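Local atomic coordinates of uronate isomerase (Caulobacter crescentus, PDB entry 2Q01), a protein that catalyses the interconversion of D-glucuronate and D-fructuronate, and likewise of D-galacturonate and D-tagaturonate, in the pentose and glucuronate interconversion pathway. Residues P54-D57 against A58-L62; W118-H121 against V122-Q125; A158-R162 against F163-T167; A289-L292 against T293-A296; H316-G319 against L320-H324. One frame throughout, in Å; residues are numbered along the deposited sequence.

Contact 1 (P54-D57 against A58-L62)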
loop_
_atom_site.group_PDB
_atom_site.type_symbol
_atom_site.label_atom_id
_atom_site.label_comp_id
_atom_site.label_asym_id
_atom_site.label_seq_id
_atom_site.Cartn_x
_atom_site.Cartn_y
_atom_site.Cartn_z
ATOM N N PRO B 54 -28.352 -16.372 31.169
ATOM C CA PRO B 54 -28.411 -16.740 29.752
ATOM C C PRO B 54 -28.659 -15.545 28.834
ATOM O O PRO B 54 -29.256 -14.553 29.251
ATOM C CB PRO B 54 -29.617 -17.689 29.681
ATOM C CG PRO B 54 -29.952 -18.035 31.092
ATOM C CD PRO B 54 -29.526 -16.869 31.906
ATOM N N PHE B 55 -28.189 -15.648 27.594
ATOM C CA PHE B 55 -28.553 -14.701 26.542
ATOM C C PHE B 55 -29.999 -14.968 26.108
ATOM O O PHE B 55 -30.531 -16.063 26.337
ATOM C CB PHE B 55 -27.595 -14.815 25.351
ATOM C CG PHE B 55 -26.137 -14.680 25.722
ATOM C CD1 PHE B 55 -25.569 -13.424 25.936
ATOM C CD2 PHE B 55 -25.328 -15.809 25.845
ATOM C CE1 PHE B 55 -24.217 -13.295 26.274
ATOM C CE2 PHE B 55 -23.974 -15.691 26.185
ATOM C CZ PHE B 55 -23.420 -14.432 26.398
ATOM N N GLN B 56 -30.640 -13.980 25.491
ATOM C CA GLN B 56 -32.075 -14.095 25.212
ATOM C C GLN B 56 -32.471 -14.397 23.759
ATOM O O GLN B 56 -33.255 -15.314 23.515
ATOM C CB GLN B 56 -32.850 -12.888 25.765
ATOM C CG GLN B 56 -32.201 -11.532 25.528
ATOM C CD GLN B 56 -33.101 -10.379 25.934
ATOM O OE1 GLN B 56 -32.851 -9.705 26.934
ATOM N NE2 GLN B 56 -34.158 -10.150 25.163
ATOM N N ASP B 57 -31.926 -13.641 22.806
ATOM C CA ASP B 57 -32.342 -13.724 21.402
ATOM C C ASP B 57 -31.185 -14.042 20.470
ATOM O O ASP B 57 -30.023 -13.871 20.828
ATOM C CB ASP B 57 -32.956 -12.391 20.944
ATOM C CG ASP B 57 -34.278 -12.079 21.617
ATOM O OD1 ASP B 57 -35.005 -13.022 22.004
ATOM O OD2 ASP B 57 -34.598 -10.876 21.743
ATOM N N ALA B 58 -31.521 -14.481 19.260
ATOM C CA ALA B 58 -30.567 -14.551 18.159
ATOM C C ALA B 58 -30.170 -13.136 17.747
ATOM O O ALA B 58 -29.033 -12.894 17.346
ATOM C CB ALA B 58 -31.179 -15.284 16.982
ATOM N N THR B 59 -31.122 -12.212 17.855
ATOM C CA THR B 59 -30.905 -10.805 17.547
ATOM C C THR B 59 -30.028 -10.122 18.604
ATOM O O THR B 59 -29.048 -9.455 18.263
ATOM C CB THR B 59 -32.254 -10.081 17.376
ATOM O OG1 THR B 59 -32.954 -10.669 16.274
ATOM C CG2 THR B 59 -32.061 -8.593 17.106
ATOM N N ASP B 60 -30.361 -10.318 19.877
ATOM C CA ASP B 60 -29.617 -9.702 20.979
ATOM C C ASP B 60 -28.181 -10.194 21.148
ATOM O O ASP B 60 -27.354 -9.500 21.733
ATOM C CB ASP B 60 -30.378 -9.848 22.297
ATOM C CG ASP B 60 -31.131 -8.590 22.668
ATOM O OD1 ASP B 60 -30.849 -8.036 23.754
ATOM O OD2 ASP B 60 -31.987 -8.142 21.871
ATOM N N LEU B 61 -27.892 -11.381 20.627
ATOM C CA LEU B 61 -26.574 -11.983 20.767
ATOM C C LEU B 61 -25.699 -11.749 19.533
ATOM O O LEU B 61 -24.504 -11.451 19.653
ATOM C CB LEU B 61 -26.714 -13.483 21.060
ATOM C CG LEU B 61 -25.466 -14.363 21.170
ATOM C CD1 LEU B 61 -24.694 -14.081 22.445
ATOM C CD2 LEU B 61 -25.852 -15.821 21.093
ATOM N N LEU B 62 -26.299 -11.877 18.352
ATOM C CA LEU B 62 -25.537 -11.862 17.106
ATOM C C LEU B 62 -25.696 -10.577 16.302
ATOM O O LEU B 62 -24.720 -10.064 15.759
ATOM C CB LEU B 62 -25.895 -13.075 16.233
ATOM C CG LEU B 62 -25.600 -14.474 16.788
ATOM C CD1 LEU B 62 -26.482 -15.506 16.113
ATOM C CD2 LEU B 62 -24.125 -14.842 16.642
#
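F55 and L61 meet because of their first torsions: the ring of F55 is set beside its own backbone N (chi1 -54°), and L61 carries CG anti to its N (chi1 176°), beside the carbonyl carbon, which places CD1 at the F55 ring. The two side chains cross at about a right angle. Methyl CD1 of L61 lies over the centre of one face of the F55 ring, 3.6 Å from its centroid and 13° off the normal, a CH-pi contact; W48 meets the same ring edge-to-face. On the polar side, the Q56 amide stacks almost parallel on the D60 carboxylate, with Q56 CD 3.9 Å from D60 OD1. D60 also brings OD2 to 3.8 Å from D57 OD2, the two carboxylates being turned nearly perpendicular. This approach of like charges is probably eased by solvent, since both residues are partly exposed. The backbone closes with a weak, bent bond of 3.3 Å from L61 N to D57 O, and D57 CB packs 3.5 Å from D60 N. Helices 96-105 and 138-149 pack on A58 and T59. This is the start of helix 58-63, with an apolar residue of the preceding loop packed on a first-turn leucine.

Contact 2 (W118-H121 against V122-Q125)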
loop_
_atom_site.group_PDB
_atom_site.type_symbol
_atom_site.label_atom_id
_atom_site.label_comp_id
_atom_site.label_asym_id
_atom_site.label_seq_id
_atom_site.Cartn_x
_atom_site.Cartn_y
_atom_site.Cartn_z
ATOM N N TRP B 118 -16.944 -16.089 9.805
ATOM C CA TRP B 118 -17.177 -16.158 11.257
ATOM C C TRP B 118 -18.576 -16.635 11.624
ATOM O O TRP B 118 -18.723 -17.482 12.498
ATOM C CB TRP B 118 -16.913 -14.820 11.957
ATOM C CG TRP B 118 -15.542 -14.248 11.767
ATOM C CD1 TRP B 118 -14.355 -14.929 11.726
ATOM C CD2 TRP B 118 -15.213 -12.860 11.626
ATOM N NE1 TRP B 118 -13.311 -14.052 11.548
ATOM C CE2 TRP B 118 -13.808 -12.776 11.484
ATOM C CE3 TRP B 118 -15.972 -11.679 11.594
ATOM C CZ2 TRP B 118 -13.143 -11.555 11.315
ATOM C CZ3 TRP B 118 -15.312 -10.466 11.423
ATOM C CH2 TRP B 118 -13.910 -10.414 11.283
ATOM N N LEU B 119 -19.592 -16.090 10.961
ATOM C CA LEU B 119 -20.977 -16.443 11.251
ATOM C C LEU B 119 -21.341 -17.852 10.820
ATOM O O LEU B 119 -22.092 -18.527 11.522
ATOM C CB LEU B 119 -21.952 -15.448 10.621
ATOM C CG LEU B 119 -22.235 -14.141 11.357
ATOM C CD1 LEU B 119 -23.106 -13.275 10.478
ATOM C CD2 LEU B 119 -22.910 -14.397 12.695
ATOM N N ASN B 120 -20.808 -18.299 9.684
ATOM C CA ASN B 120 -21.027 -19.679 9.246
ATOM C C ASN B 120 -20.287 -20.704 10.100
ATOM O O ASN B 120 -20.727 -21.845 10.203
ATOM C CB ASN B 120 -20.713 -19.862 7.758
ATOM C CG ASN B 120 -21.777 -19.239 6.851
ATOM O OD1 ASN B 120 -22.976 -19.290 7.141
ATOM N ND2 ASN B 120 -21.336 -18.659 5.742
ATOM N N HIS B 121 -19.176 -20.290 10.710
ATOM C CA HIS B 121 -18.503 -21.080 11.739
ATOM C C HIS B 121 -19.421 -21.215 12.953
ATOM O O HIS B 121 -19.594 -22.311 13.475
ATOM C CB HIS B 121 -17.164 -20.434 12.119
ATOM C CG HIS B 121 -16.343 -21.223 13.099
ATOM N ND1 HIS B 121 -15.087 -21.703 12.796
ATOM C CD2 HIS B 121 -16.576 -21.578 14.387
ATOM C CE1 HIS B 121 -14.593 -22.341 13.843
ATOM N NE2 HIS B 121 -15.478 -22.283 14.821
ATOM N N VAL B 122 -20.021 -20.108 13.383
ATOM C CA VAL B 122 -20.940 -20.110 14.529
ATOM C C VAL B 122 -22.178 -20.975 14.245
ATOM O O VAL B 122 -22.587 -21.777 15.084
ATOM C CB VAL B 122 -21.357 -18.667 14.936
ATOM C CG1 VAL B 122 -22.371 -18.682 16.069
ATOM C CG2 VAL B 122 -20.142 -17.868 15.361
ATOM N N PHE B 123 -22.740 -20.829 13.048
ATOM C CA PHE B 123 -23.940 -21.563 12.656
ATOM C C PHE B 123 -23.702 -23.063 12.572
ATOM O O PHE B 123 -24.516 -23.840 13.057
ATOM C CB PHE B 123 -24.488 -21.060 11.316
ATOM C CG PHE B 123 -25.035 -19.659 11.355
ATOM C CD1 PHE B 123 -25.052 -18.885 10.200
ATOM C CD2 PHE B 123 -25.536 -19.112 12.531
ATOM C CE1 PHE B 123 -25.559 -17.588 10.214
ATOM C CE2 PHE B 123 -26.040 -17.816 12.556
ATOM C CZ PHE B 123 -26.054 -17.055 11.395
ATOM N N SER B 124 -22.581 -23.460 11.972
ATOM C CA SER B 124 -22.292 -24.873 11.725
ATOM C C SER B 124 -21.584 -25.591 12.871
ATOM O O SER B 124 -21.855 -26.768 13.113
ATOM C CB SER B 124 -21.493 -25.048 10.434
ATOM O OG SER B 124 -20.193 -24.511 10.569
ATOM N N GLN B 125 -20.682 -24.897 13.566
ATOM C CA GLN B 125 -19.902 -25.525 14.641
ATOM C C GLN B 125 -20.499 -25.332 16.035
ATOM O O GLN B 125 -20.427 -26.235 16.865
ATOM C CB GLN B 125 -18.443 -25.044 14.640
ATOM C CG GLN B 125 -17.725 -25.129 13.296
ATOM C CD GLN B 125 -17.499 -26.551 12.841
ATOM O OE1 GLN B 125 -17.855 -26.915 11.722
ATOM N NE2 GLN B 125 -16.910 -27.368 13.709
#
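Successive turns of helix 114-126 pack on each other here, L119 and N120 on F123 and H121 on Q125, in a mostly buried part of the protein. F123 lays one ring face over the carbonyl of the preceding turn, F123 CG standing 3.2 Å from L119 O, which is off-centre toward the rim. The same L119 O accepts the F123 N-H at 2.8 Å, so the ring covers a carbonyl already in use. F123 CE1 comes to 4.2 Å from L119 CB, and Y141 meets the ring edge-to-face. Replacing F123 by an alanine is likely to leave L119 O uncovered and Y141 without its aromatic partner. On another side of the helix, H121 has its ring anti to the backbone N (chi1 -176°), where Q125 CG rests over one face in a CH-pi contact, 4.0 Å from the H121 centroid; F9 and helix 425-445 also touch the H121 side chain. S124 folds its hydroxyl back on its own helix, and S124 OG donates to N120 O at 2.7 Å. That oxygen also takes the S124 N-H at 3.0 Å and is thus gripped twice by one residue. N120 OD1 is buried with no hydrogen-bonding partner in the model. It lies near the plane of the F123 ring, 3.7 Å from F123 CD1, where the slightly positive ring edge probably offers it some electrostatic compensation.

Contact 3 (A158-R162 against F163-T167)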
loop_
_atom_site.group_PDB
_atom_site.type_symbol
_atom_site.label_atom_id
_atom_site.label_comp_id
_atom_site.label_asym_id
_atom_site.label_seq_id
_atom_site.Cartn_x
_atom_site.Cartn_y
_atom_site.Cartn_z
ATOM N N ALA B 158 -20.397 -21.984 30.759
ATOM C CA ALA B 158 -20.397 -23.288 30.098
ATOM C C ALA B 158 -19.802 -23.207 28.696
ATOM O O ALA B 158 -19.109 -24.126 28.258
ATOM C CB ALA B 158 -21.804 -23.852 30.045
ATOM N N LEU B 159 -20.078 -22.102 28.008
ATOM C CA LEU B 159 -19.536 -21.836 26.677
ATOM C C LEU B 159 -18.046 -21.518 26.724
ATOM O O LEU B 159 -17.297 -21.933 25.844
ATOM C CB LEU B 159 -20.290 -20.680 26.023
ATOM C CG LEU B 159 -21.644 -20.969 25.374
ATOM C CD1 LEU B 159 -22.404 -19.669 25.134
ATOM C CD2 LEU B 159 -21.475 -21.729 24.074
ATOM N N PHE B 160 -17.631 -20.782 27.757
ATOM C CA PHE B 160 -16.226 -20.460 28.017
ATOM C C PHE B 160 -15.383 -21.729 28.129
ATOM O O PHE B 160 -14.261 -21.781 27.627
ATOM C CB PHE B 160 -16.132 -19.649 29.313
ATOM C CG PHE B 160 -14.774 -19.037 29.586
ATOM C CD1 PHE B 160 -14.513 -17.720 29.231
ATOM C CD2 PHE B 160 -13.779 -19.758 30.250
ATOM C CE1 PHE B 160 -13.281 -17.141 29.503
ATOM C CE2 PHE B 160 -12.546 -19.183 30.528
ATOM C CZ PHE B 160 -12.296 -17.872 30.154
ATOM N N ASP B 161 -15.934 -22.744 28.789
ATOM C CA ASP B 161 -15.243 -24.019 28.974
ATOM C C ASP B 161 -15.241 -24.877 27.709
ATOM O O ASP B 161 -14.227 -25.494 27.377
ATOM C CB ASP B 161 -15.851 -24.782 30.148
ATOM C CG ASP B 161 -15.824 -23.982 31.437
ATOM O OD1 ASP B 161 -16.676 -24.235 32.317
ATOM O OD2 ASP B 161 -14.955 -23.092 31.564
ATOM N N ARG B 162 -16.371 -24.897 27.006
ATOM C CA ARG B 162 -16.502 -25.625 25.748
ATOM C C ARG B 162 -15.594 -25.061 24.657
ATOM O O ARG B 162 -15.084 -25.813 23.822
ATOM C CB ARG B 162 -17.951 -25.605 25.259
ATOM C CG ARG B 162 -18.264 -26.711 24.259
ATOM C CD ARG B 162 -19.017 -26.190 23.053
ATOM N NE ARG B 162 -20.408 -25.874 23.362
ATOM C CZ ARG B 162 -21.377 -25.783 22.456
ATOM N NH1 ARG B 162 -21.120 -25.991 21.167
ATOM N NH2 ARG B 162 -22.607 -25.488 22.845
ATOM N N PHE B 163 -15.396 -23.742 24.672
ATOM C CA PHE B 163 -14.565 -23.064 23.675
ATOM C C PHE B 163 -13.068 -23.245 23.942
ATOM O O PHE B 163 -12.237 -22.956 23.071
ATOM C CB PHE B 163 -14.906 -21.573 23.598
ATOM C CG PHE B 163 -16.241 -21.268 22.956
ATOM C CD1 PHE B 163 -16.897 -22.204 22.155
ATOM C CD2 PHE B 163 -16.824 -20.013 23.126
ATOM C CE1 PHE B 163 -18.121 -21.906 21.561
ATOM C CE2 PHE B 163 -18.045 -19.703 22.532
ATOM C CZ PHE B 163 -18.696 -20.651 21.748
ATOM N N ASN B 164 -12.745 -23.732 25.139
ATOM C CA ASN B 164 -11.372 -23.983 25.582
ATOM C C ASN B 164 -10.586 -22.678 25.674
ATOM O O ASN B 164 -9.455 -22.571 25.203
ATOM C CB ASN B 164 -10.668 -25.040 24.704
ATOM C CG ASN B 164 -9.458 -25.672 25.385
ATOM O OD1 ASN B 164 -8.581 -26.222 24.716
ATOM N ND2 ASN B 164 -9.405 -25.591 26.714
ATOM N N ILE B 165 -11.215 -21.674 26.275
ATOM C CA ILE B 165 -10.558 -20.399 26.477
ATOM C C ILE B 165 -9.704 -20.505 27.723
ATOM O O ILE B 165 -10.190 -20.856 28.797
ATOM C CB ILE B 165 -11.558 -19.229 26.552
ATOM C CG1 ILE B 165 -12.392 -19.182 25.264
ATOM C CG2 ILE B 165 -10.819 -17.897 26.778
ATOM C CD1 ILE B 165 -13.696 -18.408 25.361
ATOM N N GLU B 166 -8.417 -20.232 27.558
ATOM C CA GLU B 166 -7.488 -20.239 28.668
ATOM C C GLU B 166 -7.511 -18.894 29.385
ATOM O O GLU B 166 -7.664 -18.843 30.605
ATOM C CB GLU B 166 -6.086 -20.565 28.175
ATOM C CG GLU B 166 -5.079 -20.686 29.292
ATOM C CD GLU B 166 -3.947 -21.616 28.956
ATOM O OE1 GLU B 166 -2.792 -21.162 29.040
ATOM O OE2 GLU B 166 -4.208 -22.795 28.618
ATOM N N THR B 167 -7.365 -17.818 28.612
ATOM C CA THR B 167 -7.357 -16.449 29.123
ATOM C C THR B 167 -8.280 -15.592 28.267
ATOM O O THR B 167 -8.221 -15.653 27.039
ATOM C CB THR B 167 -5.926 -15.856 29.082
ATOM O OG1 THR B 167 -5.059 -16.647 29.905
ATOM C CG2 THR B 167 -5.898 -14.404 29.560
HETATM O O HOH W 1 -12.081 -22.895 29.678
#
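Helix 156-162 ends in a Schellman motif, N164 taking positive phi (64°) while two amides point back into the last turn. N164 N donates to D161 O at 3.2 Å, from well above the carbonyl plane, and I165 N reaches F160 O in a weak but straight bond (3.3 Å, 169°). The apolar pair that commonly accompanies this motif is present: F160 and I165 cross at about a right angle, and I165 CB sits over the centre of one ring face, 3.9 Å from the F160 centroid, as a CH-pi contact. Its branch CG2 comes 3.7 Å from F160 CZ. With CG anti to the backbone N (chi1 -170°), the F160 ring swings forward along the chain to reach this residue. W189 meets that ring edge-to-face, and D161, salt-bridged to R480, brings OD2 to its edge. F163 runs alongside L159; L159 CD2 touches F163 CZ at 3.8 Å, and the ring covers the carbonyl, F163 CG being 3.1 Å from L159 O. Without the aromatic ring, a serine at F163 is likely to lose the packing on L159 CD2 and open a gap there. The turn leads directly into strand 165-169 of a parallel sheet, bonded to I37 and S39. A water sits in the bend, 2.9 Å from I165 O and 3.2 Å from F160 O, though which of the two its protons serve is not settled.

Contact 4 (A289-L292 against T293-A296)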
loop_
_atom_site.group_PDB
_atom_site.type_symbol
_atom_site.label_atom_id
_atom_site.label_comp_id
_atom_site.label_asym_id
_atom_site.label_seq_id
_atom_site.Cartn_x
_atom_site.Cartn_y
_atom_site.Cartn_z
ATOM N N ALA B 289 -0.468 12.946 24.013
ATOM C CA ALA B 289 0.930 12.624 23.747
ATOM C C ALA B 289 1.778 12.500 25.019
ATOM O O ALA B 289 2.532 11.544 25.169
ATOM C CB ALA B 289 1.539 13.663 22.802
ATOM N N GLN B 290 1.658 13.469 25.926
ATOM C CA GLN B 290 2.427 13.451 27.173
ATOM C C GLN B 290 2.024 12.288 28.066
ATOM O O GLN B 290 2.870 11.666 28.701
ATOM C CB GLN B 290 2.294 14.780 27.932
ATOM C CG GLN B 290 3.005 14.812 29.297
ATOM C CD GLN B 290 4.485 14.476 29.203
ATOM O OE1 GLN B 290 5.171 14.884 28.264
ATOM N NE2 GLN B 290 4.986 13.732 30.183
ATOM N N MET B 291 0.729 11.984 28.084
ATOM C CA MET B 291 0.206 10.866 28.865
ATOM C C MET B 291 0.629 9.488 28.362
ATOM O O MET B 291 0.706 8.554 29.150
ATOM C CB MET B 291 -1.315 10.946 28.990
ATOM C CG MET B 291 -1.807 12.045 29.932
ATOM S SD MET B 291 -0.991 12.096 31.550
ATOM C CE MET B 291 -1.586 10.572 32.250
ATOM N N LEU B 292 0.905 9.360 27.063
ATOM C CA LEU B 292 1.465 8.118 26.524
ATOM C C LEU B 292 2.810 7.823 27.167
ATOM O O LEU B 292 3.066 6.695 27.584
ATOM C CB LEU B 292 1.600 8.165 24.996
ATOM C CG LEU B 292 0.396 7.697 24.167
ATOM C CD1 LEU B 292 0.789 7.493 22.707
ATOM C CD2 LEU B 292 -0.227 6.415 24.730
ATOM N N THR B 293 3.648 8.853 27.270
ATOM C CA THR B 293 4.946 8.766 27.947
ATOM C C THR B 293 4.788 8.542 29.452
ATOM O O THR B 293 5.560 7.809 30.063
ATOM C CB THR B 293 5.773 10.037 27.687
ATOM O OG1 THR B 293 6.002 10.157 26.282
ATOM C CG2 THR B 293 7.128 10.004 28.402
ATOM N N GLU B 294 3.765 9.157 30.033
ATOM C CA GLU B 294 3.541 9.074 31.463
ATOM C C GLU B 294 3.110 7.670 31.869
ATOM O O GLU B 294 3.550 7.169 32.904
ATOM C CB GLU B 294 2.528 10.131 31.905
ATOM C CG GLU B 294 2.830 10.741 33.270
ATOM C CD GLU B 294 4.116 11.566 33.311
ATOM O OE1 GLU B 294 4.870 11.442 34.302
ATOM O OE2 GLU B 294 4.372 12.342 32.369
ATOM N N MET B 295 2.293 7.028 31.027
ATOM C CA MET B 295 1.845 5.644 31.255
ATOM C C MET B 295 2.992 4.652 31.113
ATOM O O MET B 295 2.991 3.605 31.756
ATOM C CB MET B 295 0.717 5.248 30.292
ATOM C CG MET B 295 -0.614 5.978 30.462
ATOM S SD MET B 295 -1.587 5.527 31.897
ATOM C CE MET B 295 -1.297 6.919 32.972
ATOM N N ALA B 296 3.955 4.983 30.256
ATOM C CA ALA B 296 5.132 4.156 30.026
ATOM C C ALA B 296 6.105 4.255 31.189
ATOM O O ALA B 296 6.775 3.281 31.520
ATOM C CB ALA B 296 5.810 4.570 28.753
#
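The amide of Q290 and the carboxylate of E294 do not stack: their planes stand 42° apart, and Q290 NE2 donates to E294 OE2 at 2.7 Å. This is an i to i+4 side-chain bond on helix 281-302, which packs against strand 249-252 of a parallel sheet in this TIM-barrel-clan protein. The acceptor lies in the plane of the amide and the N-H approaches OE2 end-on to its C-O bond, though bent away from the line (142°). Q290 reaches it by a kink at chi2 (56°), which turns the amide along the helix. Q290 OE1 accepts from L262 N, so both amide ends are engaged and the flip is fixed. E294 OE1 makes a long, weak ion pair with K297. M291, bent at chi2 and chi3, passes SD across E294, 4.0 Å from E294 CB. M295, also bent there but turned differently at its end, brings CG to 3.2 Å from M291 O, the oxygen to which its own N is bonded at 2.9 Å. Helix 228-244 covers the methionines, and T293 and A296 face helix 343-349, with T293 OG1 bonded to A260 O. The two thioether ends converge, M291 CE touching M295 CE at 3.7 Å.

Contact 5 (H316-G319 against L320-H324)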
loop_
_atom_site.group_PDB
_atom_site.type_symbol
_atom_site.label_atom_id
_atom_site.label_comp_id
_atom_site.label_asym_id
_atom_site.label_seq_id
_atom_site.Cartn_x
_atom_site.Cartn_y
_atom_site.Cartn_z
ATOM N N HIS B 316 -17.639 9.542 12.916
ATOM C CA HIS B 316 -17.575 10.252 11.640
ATOM C C HIS B 316 -18.956 10.703 11.159
ATOM O O HIS B 316 -19.093 11.780 10.579
ATOM C CB HIS B 316 -16.908 9.353 10.602
ATOM C CG HIS B 316 -16.537 10.051 9.338
ATOM N ND1 HIS B 316 -17.383 10.126 8.252
ATOM C CD2 HIS B 316 -15.406 10.700 8.980
ATOM C CE1 HIS B 316 -16.788 10.792 7.278
ATOM N NE2 HIS B 316 -15.588 11.152 7.694
ATOM N N ASN B 317 -19.969 9.876 11.410
ATOM C CA ASN B 317 -21.358 10.238 11.158
ATOM C C ASN B 317 -21.851 11.057 12.343
ATOM O O ASN B 317 -22.043 10.521 13.442
ATOM C CB ASN B 317 -22.205 8.974 10.979
ATOM C CG ASN B 317 -23.493 9.215 10.197
ATOM O OD1 ASN B 317 -23.825 8.442 9.300
ATOM N ND2 ASN B 317 -24.231 10.265 10.544
ATOM N N VAL B 318 -22.044 12.356 12.109
ATOM C CA VAL B 318 -22.421 13.297 13.169
ATOM C C VAL B 318 -23.882 13.099 13.570
ATOM O O VAL B 318 -24.205 13.095 14.762
ATOM C CB VAL B 318 -22.145 14.774 12.762
ATOM C CG1 VAL B 318 -22.397 15.718 13.930
ATOM C CG2 VAL B 318 -20.715 14.938 12.268
ATOM N N GLY B 319 -24.748 12.914 12.571
ATOM C CA GLY B 319 -26.163 12.619 12.794
ATOM C C GLY B 319 -26.389 11.379 13.641
ATOM O O GLY B 319 -27.209 11.384 14.561
ATOM N N LEU B 320 -25.640 10.324 13.334
ATOM C CA LEU B 320 -25.673 9.065 14.075
ATOM C C LEU B 320 -25.120 9.187 15.500
ATOM O O LEU B 320 -25.550 8.459 16.396
ATOM C CB LEU B 320 -24.900 7.996 13.296
ATOM C CG LEU B 320 -24.925 6.515 13.679
ATOM C CD1 LEU B 320 -26.301 5.912 13.447
ATOM C CD2 LEU B 320 -23.872 5.766 12.885
ATOM N N LEU B 321 -24.165 10.094 15.703
ATOM C CA LEU B 321 -23.629 10.373 17.042
ATOM C C LEU B 321 -24.670 11.066 17.934
ATOM O O LEU B 321 -24.721 10.821 19.143
ATOM C CB LEU B 321 -22.336 11.201 16.953
ATOM C CG LEU B 321 -21.715 11.796 18.226
ATOM C CD1 LEU B 321 -21.250 10.718 19.199
ATOM C CD2 LEU B 321 -20.570 12.737 17.878
ATOM N N ASN B 322 -25.499 11.916 17.327
ATOM C CA ASN B 322 -26.584 12.589 18.043
ATOM C C ASN B 322 -27.710 11.631 18.427
ATOM O O ASN B 322 -28.145 11.613 19.581
ATOM C CB ASN B 322 -27.142 13.769 17.229
ATOM C CG ASN B 322 -26.131 14.899 17.044
ATOM O OD1 ASN B 322 -25.292 15.153 17.911
ATOM N ND2 ASN B 322 -26.220 15.589 15.909
ATOM N N SER B 323 -28.160 10.827 17.466
ATOM C CA SER B 323 -29.308 9.935 17.668
ATOM C C SER B 323 -28.988 8.641 18.413
ATOM O O SER B 323 -29.775 8.206 19.253
ATOM C CB SER B 323 -30.007 9.625 16.338
ATOM O OG SER B 323 -29.149 8.922 15.459
ATOM N N HIS B 324 -27.842 8.031 18.109
ATOM C CA HIS B 324 -27.490 6.713 18.655
ATOM C C HIS B 324 -26.273 6.706 19.576
ATOM O O HIS B 324 -26.247 5.966 20.561
ATOM C CB HIS B 324 -27.294 5.697 17.527
ATOM C CG HIS B 324 -28.565 5.298 16.847
ATOM N ND1 HIS B 324 -29.234 6.129 15.974
ATOM C CD2 HIS B 324 -29.287 4.154 16.905
ATOM C CE1 HIS B 324 -30.315 5.515 15.526
ATOM N NE2 HIS B 324 -30.369 4.316 16.075
#
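N317 and L320 make the side-chain packing of this short helix start: they cross at about a right angle, with N317 CG 3.6 Å from L320 CB. N317 holds the N-cap position of helix 318-323, its CG turned anti to the backbone N (chi1 -157°). That torsion carries the amide over the first turn, yet N317 ND2, 3.1 Å from L320 N, is a donor facing a donor and makes no bond there.

The backbone bonds follow in regular order. N317 O accepts from L321 N at 3.1 Å, V318 O from N322 N, and G319 O from S323 N at 3.1 Å in the straightest of the three (160°); N322 N makes a further weak bond to G319 O. H324 N closes on L320 O at 2.9 Å.

Among the polar side chains, S323 and H324 pair at the far end, with S323 OG 2.8 Å from H324 ND1 and in the plane of the imidazole; either could be the donor. S323 OG also stands 3.3 Å from G319 O, but its single proton has another acceptor in reach, so that bond is not settled.

A second subunit supplies further partners. N317 OD1 accepts from H377 and N351 of that chain, and H316 bonds through both ring nitrogens to its Y378 and V339. Y378 belongs to the potassium site, and a bound potassium lies about 11 Å from the N317 side chain. The N-cap asparagine therefore spends its oxygen across the interface, coupling the start of this helix to the neighbouring subunit.

In the fold
All five contacts are local, and they follow in series along a chain of the TIM-barrel clan. Contacts 1, 2 and 3 cluster: their centres are 15 to 19 Å apart, and L62 of contact 1 packs on L119, V122 and F123 of contact 2. Contact 3, whose nearest atoms are about 4 Å from both, leads helix 156-162 into strand 165-169 of the three-stranded parallel sheet. Contact 4 lies across the chain's centre from these three, at 35 to 41 Å between centres, on helix 281-302 beside strand 249-252 of the four-stranded sheet. Contact 5, 30 Å from contact 4 between centres, is the one of the five that touches another subunit; the others lie within a single chain.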